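Local coordinates for protein pyruvate kinase 1 (Trypanosoma brucei brucei, PDB 4KCU) that catalyses the last step of glycolysis, the transfer of a phosphoryl group from phosphoenolpyruvate to ADP to give pyruvate and ATP, at residues A[24-29]-A[328-333]; A[50-55]-A[82-87]; A[238-243]-A[257-262]. All coordinates share one frame; numbering follows the deposited sequence.

Contact 1 (A[24-29]-A[328-333]); sequences IVCTIG and VMLSGE. With MLT (D-malate), chain E.
V25 and M329 sit at the middle of a parallel strand pair, 24-27 beside 328-330, whose axes approach to 4.7 Å at an angle of 18°. The hydrogen bonds follow the parallel pattern in which one residue bonds to both neighbours of its partner: V25 N donates to V328 O (3.0 Å), and L330 N donates to V25 O (2.8 Å). The ladder closes at T27, where L330 O accepts twice. T27 N reaches it at 3.1 Å from above the carbonyl plane, while T27 OG1, 2.8 Å from L330 O, lies in that plane on a lone pair. The torsion of T27 explains this double grip, since OG1 stands beside the backbone N (chi1 -55°) and both donors face the same oxygen. T27 OG1 also bonds to R50 on the next strand.

Apolar contacts divide between the two faces. On the face of V25 and M329, V25 CB meets M329 CG at 3.9 Å. On the face of I24, C26, V328 and L330, L330 CD1 touches both I24 CG2 and C26 SG, 4.0 Å from each, and helix 340-356 packs against this side through V344 and M347.

Polar groups gather where the strands finish. The backbone N of S331 donates to E333 OE1 from the syn side, well out of the carboxylate plane. S331 OG bonds to O5 of the bound D-malate at 2.5 Å, a doubtfully short length. Pairing of the first strand with the eighth is the closure of a TIM barrel, and the ligand lies at the C-terminal mouth of its strands, where active sites of this fold are found.

Contact 2 (A[50-55]-A[82-87]); sequences RMNFSH and ALDTKG. With K (potassium ion), chain D; MLT (D-malate), chain E.
Strands 50-52 and 82-84 run parallel, their axes 4.7 Å apart at closest approach and 24° from alignment. M51 N donates to A82 O (2.8 Å), D84 N to M51 O, and F53 N to D84 O. A type I turn runs from N52 to H55, and S54 N bonds to N52 OD1 in an Asx turn.

Among the side chains, R50 and D84 form a salt bridge. The extended R50 chain brings NE to D84 OD2 at 2.8 Å, with NH2 adding a weak bond to the same oxygen. OD2 lies close to the guanidinium plane, yet NE meets it from above the carboxylate plane, and the two planes stand 77° apart. R50 NH1 is held by T27. On the side of M51 and L83, L83 CG sits over the F53 ring, 3.8 Å from its centroid and 18° off the normal, a CH-pi contact; H61 stacks with the same ring.

A potassium ion joins the strand ends. N52 OD1 and D84 OD1 each bind potassium at 2.7 Å, S54 OG at 2.9 Å and T85 O at 2.8 Å, and two waters contribute. The D84 carboxylate thus serves several partners: OD1 binds the metal, OD2 takes R50, and K239 pairs with the group too. S54 OG is bonded to E89 as well.

Potassium, R50 and K239 probably share in neutralising D84, and the salt bridge steadies the guanidinium beside the ligand. Such coordination is consistent with the monovalent-cation requirement of most pyruvate kinases.

Contact 3 (A[238-243]-A[257-262]); sequences SKIENH and NGIMVA. With MG (magnesium ion), chain C; MLT (D-malate), chain E.
K239 and M260 lie side by side and point the same way, K239 CG 3.8 Å from M260 SD, on neighbouring parallel strands of the barrel. Four backbone bonds cross between strands 238-240 and 258-262: S238 N to G258 O, M260 N to S238 O, I240 N to M260 O and A262 N to I240 O. The second is the straightest, with an N-H...O angle of 170°; the last is the longest at 3.1 Å. On the face away from K239, I240 CG1 touches I259 CG2 at 3.9 Å, both buried under helices 249-255 and 275-289.

The polar ends are satisfied largely from outside the pair. K239 NZ is bonded to S212 and salt-bridged to D84, whereas its bridge to E241 OE2 is long, 3.8 Å, and its bond to malate O3 is weak and uncertain in position. The K239 chain bends at chi3 (71°), which turns NZ toward the hydroxyl oxygen O3 of the malate. E241 divides its carboxylate: OE1 binds magnesium at 2.0 Å, and OE2 accepts from F213 N. S238 OG pairs with S256, and N242 OD1 caps a helix through G245 N.

D-malate chelates the same magnesium through a carboxylate oxygen, O1, at 2.1 Å and its hydroxyl oxygen, O3; two waters and D265 complete the shell. Against E241 CG packs the CB of A262, 3.4 Å away. The chemistry implies an anion-binding site: magnesium holds the ligand, with K239 probably assisting, and the malate probably occupies the place of the substrate or product, while the lysine charge is probably offset chiefly by D84.

Overall arrangement
All three contacts are buried and join adjacent strands of the same eight-stranded parallel barrel: contact 1 closes it by pairing first with last, contact 2 joins the second and third strands, and contact 3 the fifth and sixth. Contact 2 is nested within the chain loop closed by contact 1, and so is contact 3. Their centres lie about 12 to 16 Å apart, around one D-malate that all approach. The chemistry differs with position: contact 1 offers a serine hydroxyl, contact 2 a potassium site, contact 3 a magnesium site. Methionines M329 and M260 pack at 3.7 Å between SD of the former and CE of the latter, linking contacts 1 and 3 inside the barrel.

Contact 1 (A[24-29]-A[328-333])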
loop_
_atom_site.group_PDB
_atom_site.type_symbol
_atom_site.label_atom_id
_atom_site.label_comp_id
_atom_site.label_asym_id
_atom_site.label_seq_id
_atom_site.Cartn_x
_atom_site.Cartn_y
_atom_site.Cartn_z
ATOM N N ILE A 24 -20.444 -26.718 3.727
ATOM C CA ILE A 24 -20.553 -27.484 4.975
ATOM C C ILE A 24 -20.486 -28.995 4.759
ATOM O O ILE A 24 -21.270 -29.578 3.981
ATOM C CB ILE A 24 -21.857 -27.135 5.695
ATOM C CG1 ILE A 24 -21.852 -25.633 6.030
ATOM C CG2 ILE A 24 -21.990 -27.945 6.980
ATOM C CD1 ILE A 24 -23.214 -25.033 6.287
ATOM N N VAL A 25 -19.542 -29.634 5.438
ATOM C CA VAL A 25 -19.407 -31.070 5.411
ATOM C C VAL A 25 -20.020 -31.621 6.710
ATOM O O VAL A 25 -19.659 -31.175 7.815
ATOM C CB VAL A 25 -17.899 -31.488 5.341
ATOM C CG1 VAL A 25 -17.744 -33.004 5.322
ATOM C CG2 VAL A 25 -17.222 -30.868 4.139
ATOM N N CYS A 26 -20.896 -32.618 6.582
ATOM C CA CYS A 26 -21.537 -33.243 7.749
ATOM C C CYS A 26 -21.189 -34.715 7.847
ATOM O O CYS A 26 -21.302 -35.443 6.877
ATOM C CB CYS A 26 -23.059 -33.124 7.651
ATOM S SG CYS A 26 -23.624 -31.415 7.552
ATOM N N THR A 27 -20.855 -35.163 9.042
ATOM C CA THR A 27 -20.625 -36.577 9.276
ATOM C C THR A 27 -21.944 -37.267 9.543
ATOM O O THR A 27 -22.749 -36.798 10.360
ATOM C CB THR A 27 -19.677 -36.789 10.457
ATOM O OG1 THR A 27 -18.472 -36.050 10.228
ATOM C CG2 THR A 27 -19.353 -38.300 10.662
ATOM N N ILE A 28 -22.183 -38.359 8.823
ATOM C CA ILE A 28 -23.409 -39.154 9.002
ATOM C C ILE A 28 -23.238 -40.220 10.079
ATOM O O ILE A 28 -22.188 -40.835 10.176
ATOM C CB ILE A 28 -23.859 -39.801 7.686
ATOM C CG1 ILE A 28 -23.765 -38.778 6.546
ATOM C CG2 ILE A 28 -25.304 -40.264 7.817
ATOM C CD1 ILE A 28 -24.541 -37.493 6.819
ATOM N N GLY A 29 -24.238 -40.341 10.951
ATOM C CA GLY A 29 -24.334 -41.452 11.907
ATOM C C GLY A 29 -25.796 -41.768 12.241
ATOM O O GLY A 29 -26.692 -41.492 11.447
ATOM N N VAL A 328 -16.365 -25.869 6.186
ATOM C CA VAL A 328 -16.301 -26.151 7.588
ATOM C C VAL A 328 -17.037 -27.438 7.865
ATOM O O VAL A 328 -17.925 -27.812 7.126
ATOM C CB VAL A 328 -16.880 -24.978 8.414
ATOM C CG1 VAL A 328 -15.865 -23.862 8.466
ATOM C CG2 VAL A 328 -18.178 -24.463 7.793
ATOM N N MET A 329 -16.600 -28.157 8.886
ATOM C CA MET A 329 -17.036 -29.530 9.083
ATOM C C MET A 329 -17.747 -29.766 10.424
ATOM O O MET A 329 -17.443 -29.138 11.429
ATOM C CB MET A 329 -15.868 -30.503 8.921
ATOM C CG MET A 329 -16.306 -31.959 8.892
ATOM S SD MET A 329 -15.024 -33.068 8.273
ATOM C CE MET A 329 -14.401 -33.748 9.798
ATOM N N LEU A 330 -18.705 -30.673 10.418
ATOM C CA LEU A 330 -19.366 -31.111 11.650
ATOM C C LEU A 330 -19.096 -32.588 11.801
ATOM O O LEU A 330 -19.071 -33.337 10.802
ATOM C CB LEU A 330 -20.871 -30.869 11.558
ATOM C CG LEU A 330 -21.201 -29.401 11.360
ATOM C CD1 LEU A 330 -22.585 -29.201 10.776
ATOM C CD2 LEU A 330 -21.039 -28.657 12.679
ATOM N N SER A 331 -18.886 -33.019 13.029
ATOM C CA SER A 331 -18.613 -34.426 13.289
ATOM C C SER A 331 -19.700 -35.011 14.162
ATOM O O SER A 331 -20.810 -35.263 13.680
ATOM C CB SER A 331 -17.245 -34.589 13.932
ATOM O OG SER A 331 -16.260 -34.294 12.956
ATOM N N GLY A 332 -19.408 -35.177 15.449
ATOM C CA GLY A 332 -20.422 -35.630 16.389
ATOM C C GLY A 332 -21.682 -34.774 16.341
ATOM O O GLY A 332 -22.786 -35.272 16.593
ATOM N N GLU A 333 -21.535 -33.494 16.010
ATOM C CA GLU A 333 -22.677 -32.590 16.032
ATOM C C GLU A 333 -23.834 -33.139 15.183
ATOM O O GLU A 333 -25.025 -32.968 15.544
ATOM C CB GLU A 333 -22.284 -31.176 15.544
ATOM C CG GLU A 333 -21.255 -30.432 16.400
ATOM C CD GLU A 333 -19.832 -30.559 15.842
ATOM O OE1 GLU A 333 -19.485 -31.653 15.368
ATOM O OE2 GLU A 333 -19.073 -29.560 15.856
HETATM C C1 MLT E . -9.741 -35.090 13.654
HETATM O O1 MLT E . -8.855 -35.637 14.373
HETATM O O2 MLT E . -10.067 -33.877 13.697
HETATM C C2 MLT E . -10.656 -36.052 12.846
HETATM O O3 MLT E . -9.990 -36.703 11.800
HETATM C C3 MLT E . -11.973 -35.428 12.381
HETATM C C4 MLT E . -13.000 -35.844 13.453
HETATM O O4 MLT E . -12.543 -36.334 14.519
HETATM O O5 MLT E . -14.202 -35.692 13.186
#

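Contact 2 (A[50-55]-A[82-87])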
loop_
_atom_site.group_PDB
_atom_site.type_symbol
_atom_site.label_atom_id
_atom_site.label_comp_id
_atom_site.label_asym_id
_atom_site.label_seq_id
_atom_site.Cartn_x
_atom_site.Cartn_y
_atom_site.Cartn_z
ATOM N N ARG A 50 -20.004 -37.024 4.979
ATOM C CA ARG A 50 -18.778 -37.745 5.350
ATOM C C ARG A 50 -19.086 -39.086 6.010
ATOM O O ARG A 50 -19.789 -39.159 7.038
ATOM C CB ARG A 50 -17.912 -36.896 6.261
ATOM C CG ARG A 50 -16.822 -37.648 6.989
ATOM C CD ARG A 50 -16.153 -36.718 7.980
ATOM N NE ARG A 50 -15.075 -37.371 8.700
ATOM C CZ ARG A 50 -15.080 -37.584 10.006
ATOM N NH1 ARG A 50 -16.127 -37.203 10.738
ATOM N NH2 ARG A 50 -14.040 -38.195 10.572
ATOM N N MET A 51 -18.540 -40.141 5.434
ATOM C CA MET A 51 -18.609 -41.449 6.053
ATOM C C MET A 51 -17.358 -41.699 6.864
ATOM O O MET A 51 -16.252 -41.750 6.320
ATOM C CB MET A 51 -18.752 -42.528 4.985
ATOM C CG MET A 51 -20.065 -42.456 4.229
ATOM S SD MET A 51 -20.121 -43.636 2.866
ATOM C CE MET A 51 -18.621 -43.232 1.960
ATOM N N ASN A 52 -17.532 -41.932 8.150
ATOM C CA ASN A 52 -16.388 -42.140 9.013
ATOM C C ASN A 52 -16.070 -43.613 9.186
ATOM O O ASN A 52 -16.692 -44.280 9.992
ATOM C CB ASN A 52 -16.633 -41.509 10.381
ATOM C CG ASN A 52 -15.446 -41.678 11.305
ATOM O OD1 ASN A 52 -14.328 -41.997 10.859
ATOM N ND2 ASN A 52 -15.671 -41.481 12.594
ATOM N N PHE A 53 -15.073 -44.110 8.460
ATOM C CA PHE A 53 -14.805 -45.561 8.440
ATOM C C PHE A 53 -13.988 -46.040 9.631
ATOM O O PHE A 53 -13.515 -47.192 9.673
ATOM C CB PHE A 53 -14.133 -45.972 7.137
ATOM C CG PHE A 53 -15.095 -46.263 6.029
ATOM C CD1 PHE A 53 -16.059 -45.327 5.662
ATOM C CD2 PHE A 53 -15.027 -47.463 5.336
ATOM C CE1 PHE A 53 -16.920 -45.574 4.598
ATOM C CE2 PHE A 53 -15.894 -47.730 4.300
ATOM C CZ PHE A 53 -16.840 -46.780 3.924
ATOM N N SER A 54 -13.816 -45.164 10.603
ATOM C CA SER A 54 -13.369 -45.595 11.900
ATOM C C SER A 54 -14.312 -46.593 12.552
ATOM O O SER A 54 -13.894 -47.383 13.386
ATOM C CB SER A 54 -13.161 -44.401 12.796
ATOM O OG SER A 54 -11.953 -43.774 12.447
ATOM N N HIS A 55 -15.587 -46.536 12.179
ATOM C CA HIS A 55 -16.641 -47.328 12.827
ATOM C C HIS A 55 -17.526 -47.776 11.737
ATOM O O HIS A 55 -17.498 -47.189 10.653
ATOM C CB HIS A 55 -17.449 -46.457 13.802
ATOM C CG HIS A 55 -16.617 -45.863 14.905
ATOM N ND1 HIS A 55 -16.344 -44.540 14.976
ATOM C CD2 HIS A 55 -15.857 -46.474 15.908
ATOM C CE1 HIS A 55 -15.512 -44.306 16.010
ATOM N NE2 HIS A 55 -15.198 -45.493 16.568
ATOM N N ALA A 82 -18.026 -38.457 0.891
ATOM C CA ALA A 82 -16.639 -38.507 1.266
ATOM C C ALA A 82 -16.383 -39.724 2.130
ATOM O O ALA A 82 -17.169 -40.038 3.024
ATOM C CB ALA A 82 -16.248 -37.240 1.982
ATOM N N LEU A 83 -15.333 -40.466 1.810
ATOM C CA LEU A 83 -14.942 -41.619 2.644
ATOM C C LEU A 83 -13.764 -41.235 3.492
ATOM O O LEU A 83 -12.732 -40.851 2.973
ATOM C CB LEU A 83 -14.581 -42.843 1.783
ATOM C CG LEU A 83 -14.360 -44.187 2.506
ATOM C CD1 LEU A 83 -14.246 -45.319 1.487
ATOM C CD2 LEU A 83 -13.104 -44.133 3.390
ATOM N N ASP A 84 -13.927 -41.304 4.807
ATOM C CA ASP A 84 -12.893 -40.840 5.716
ATOM C C ASP A 84 -12.246 -42.083 6.326
ATOM O O ASP A 84 -12.926 -42.876 6.997
ATOM C CB ASP A 84 -13.512 -39.931 6.806
ATOM C CG ASP A 84 -12.464 -39.284 7.721
ATOM O OD1 ASP A 84 -11.640 -40.030 8.289
ATOM O OD2 ASP A 84 -12.445 -38.022 7.876
ATOM N N THR A 85 -10.966 -42.313 6.028
ATOM C CA THR A 85 -10.344 -43.599 6.404
ATOM C C THR A 85 -10.107 -43.699 7.905
ATOM O O THR A 85 -9.899 -42.685 8.572
ATOM C CB THR A 85 -9.012 -43.849 5.677
ATOM O OG1 THR A 85 -8.069 -42.849 6.058
ATOM C CG2 THR A 85 -9.201 -43.830 4.180
ATOM N N LYS A 86 -10.185 -44.922 8.438
ATOM C CA LYS A 86 -9.643 -45.227 9.779
ATOM C C LYS A 86 -8.159 -44.831 9.892
ATOM O O LYS A 86 -7.790 -44.057 10.764
ATOM C CB LYS A 86 -9.837 -46.725 10.119
ATOM C CG LYS A 86 -9.500 -47.114 11.560
ATOM C CD LYS A 86 -9.283 -48.636 11.667
ATOM C CE LYS A 86 -9.566 -49.214 13.060
ATOM N NZ LYS A 86 -9.064 -48.369 14.181
ATOM N N GLY A 87 -7.329 -45.317 8.971
ATOM C CA GLY A 87 -5.901 -45.009 9.005
ATOM C C GLY A 87 -5.175 -45.646 10.180
ATOM O O GLY A 87 -5.704 -46.543 10.852
HETATM K K K D . -11.644 -41.603 10.494
HETATM C C1 MLT E . -9.741 -35.090 13.654
HETATM O O1 MLT E . -8.855 -35.637 14.373
HETATM O O2 MLT E . -10.067 -33.877 13.697
HETATM C C2 MLT E . -10.656 -36.052 12.846
HETATM O O3 MLT E . -9.990 -36.703 11.800
HETATM C C3 MLT E . -11.973 -35.428 12.381
HETATM C C4 MLT E . -13.000 -35.844 13.453
HETATM O O4 MLT E . -12.543 -36.334 14.519
HETATM O O5 MLT E . -14.202 -35.692 13.186
HETATM O O HOH W 1 -9.229 -41.817 11.922
HETATM O O HOH W 2 -11.868 -39.265 12.510
#

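Contact 3 (A[238-243]-A[257-262])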
loop_
_atom_site.group_PDB
_atom_site.type_symbol
_atom_site.label_atom_id
_atom_site.label_comp_id
_atom_site.label_asym_id
_atom_site.label_seq_id
_atom_site.Cartn_x
_atom_site.Cartn_y
_atom_site.Cartn_z
ATOM N N SER A 238 -6.032 -34.692 2.161
ATOM C CA SER A 238 -5.133 -35.186 3.218
ATOM C C SER A 238 -5.451 -34.538 4.546
ATOM O O SER A 238 -5.547 -33.322 4.644
ATOM C CB SER A 238 -3.674 -34.919 2.846
ATOM O OG SER A 238 -3.288 -35.754 1.753
ATOM N N LYS A 239 -5.683 -35.347 5.567
ATOM C CA LYS A 239 -5.945 -34.796 6.880
ATOM C C LYS A 239 -4.622 -34.570 7.594
ATOM O O LYS A 239 -3.804 -35.479 7.673
ATOM C CB LYS A 239 -6.823 -35.734 7.680
ATOM C CG LYS A 239 -8.152 -36.010 7.008
ATOM C CD LYS A 239 -8.818 -37.254 7.575
ATOM C CE LYS A 239 -9.333 -37.011 8.997
ATOM N NZ LYS A 239 -9.887 -38.278 9.560
ATOM N N ILE A 240 -4.361 -33.318 7.986
ATOM C CA ILE A 240 -3.183 -32.990 8.769
ATOM C C ILE A 240 -3.538 -33.078 10.228
ATOM O O ILE A 240 -4.396 -32.323 10.709
ATOM C CB ILE A 240 -2.691 -31.572 8.464
ATOM C CG1 ILE A 240 -2.443 -31.422 6.957
ATOM C CG2 ILE A 240 -1.457 -31.243 9.301
ATOM C CD1 ILE A 240 -1.358 -32.354 6.433
ATOM N N GLU A 241 -2.900 -34.027 10.912
ATOM C CA GLU A 241 -3.352 -34.545 12.204
ATOM C C GLU A 241 -2.169 -34.709 13.154
ATOM O O GLU A 241 -2.353 -35.093 14.288
ATOM C CB GLU A 241 -4.005 -35.948 12.075
ATOM C CG GLU A 241 -5.147 -36.063 11.111
ATOM C CD GLU A 241 -6.160 -37.089 11.542
ATOM O OE1 GLU A 241 -6.853 -36.851 12.547
ATOM O OE2 GLU A 241 -6.289 -38.123 10.861
ATOM N N ASN A 242 -0.959 -34.557 12.670
ATOM C CA ASN A 242 0.185 -34.655 13.590
ATOM C C ASN A 242 1.328 -33.730 13.231
ATOM O O ASN A 242 1.292 -33.032 12.205
ATOM C CB ASN A 242 0.678 -36.104 13.700
ATOM C CG ASN A 242 0.917 -36.708 12.364
ATOM O OD1 ASN A 242 1.415 -36.037 11.476
ATOM N ND2 ASN A 242 0.396 -37.900 12.149
ATOM N N HIS A 243 2.345 -33.755 14.081
ATOM C CA HIS A 243 3.529 -32.913 13.985
ATOM C C HIS A 243 4.169 -32.993 12.613
ATOM O O HIS A 243 4.471 -31.966 11.983
ATOM C CB HIS A 243 4.497 -33.363 15.070
ATOM C CG HIS A 243 5.857 -32.772 14.958
ATOM N ND1 HIS A 243 6.158 -31.546 15.447
ATOM C CD2 HIS A 243 7.048 -33.300 14.446
ATOM C CE1 HIS A 243 7.463 -31.289 15.228
ATOM N NE2 HIS A 243 8.005 -32.359 14.610
ATOM N N ASN A 257 -5.304 -33.359 -3.511
ATOM C CA ASN A 257 -6.286 -32.481 -4.160
ATOM C C ASN A 257 -6.775 -31.421 -3.247
ATOM O O ASN A 257 -7.265 -30.402 -3.712
ATOM C CB ASN A 257 -7.447 -33.285 -4.727
ATOM C CG ASN A 257 -6.972 -34.426 -5.610
ATOM O OD1 ASN A 257 -6.752 -35.540 -5.137
ATOM N ND2 ASN A 257 -6.655 -34.110 -6.837
ATOM N N GLY A 258 -6.503 -31.590 -1.945
ATOM C CA GLY A 258 -6.940 -30.633 -0.932
ATOM C C GLY A 258 -6.493 -31.095 0.450
ATOM O O GLY A 258 -5.824 -32.101 0.581
ATOM N N ILE A 259 -6.908 -30.376 1.482
ATOM C CA ILE A 259 -6.402 -30.611 2.814
ATOM C C ILE A 259 -7.555 -30.449 3.823
ATOM O O ILE A 259 -8.414 -29.536 3.696
ATOM C CB ILE A 259 -5.313 -29.573 3.175
ATOM C CG1 ILE A 259 -4.058 -29.749 2.309
ATOM C CG2 ILE A 259 -4.981 -29.619 4.661
ATOM C CD1 ILE A 259 -3.339 -31.100 2.486
ATOM N N MET A 260 -7.507 -31.253 4.881
ATOM C CA MET A 260 -8.338 -31.010 6.047
ATOM C C MET A 260 -7.451 -30.698 7.236
ATOM O O MET A 260 -6.524 -31.439 7.524
ATOM C CB MET A 260 -9.178 -32.231 6.365
ATOM C CG MET A 260 -10.144 -31.993 7.509
ATOM S SD MET A 260 -10.779 -33.498 8.248
ATOM C CE MET A 260 -11.793 -34.128 6.893
ATOM N N VAL A 261 -7.715 -29.582 7.912
ATOM C CA VAL A 261 -7.049 -29.312 9.178
ATOM C C VAL A 261 -7.815 -30.072 10.234
ATOM O O VAL A 261 -8.927 -29.675 10.595
ATOM C CB VAL A 261 -7.070 -27.816 9.521
ATOM C CG1 VAL A 261 -6.235 -27.535 10.782
ATOM C CG2 VAL A 261 -6.551 -27.030 8.341
ATOM N N ALA A 262 -7.306 -31.256 10.577
ATOM C CA ALA A 262 -8.025 -32.209 11.426
ATOM C C ALA A 262 -7.739 -31.872 12.882
ATOM O O ALA A 262 -6.860 -32.493 13.515
ATOM C CB ALA A 262 -7.560 -33.640 11.125
HETATM MG MG MG C . -8.604 -37.512 13.396
HETATM C C1 MLT E . -9.741 -35.090 13.654
HETATM O O1 MLT E . -8.855 -35.637 14.373
HETATM O O2 MLT E . -10.067 -33.877 13.697
HETATM C C2 MLT E . -10.656 -36.052 12.846
HETATM O O3 MLT E . -9.990 -36.703 11.800
HETATM C C3 MLT E . -11.973 -35.428 12.381
HETATM C C4 MLT E . -13.000 -35.844 13.453
HETATM O O4 MLT E . -12.543 -36.334 14.519
HETATM O O5 MLT E . -14.202 -35.692 13.186
HETATM O O HOH W 3 -10.028 -38.499 14.325
HETATM O O HOH W 4 -8.021 -39.163 12.038
#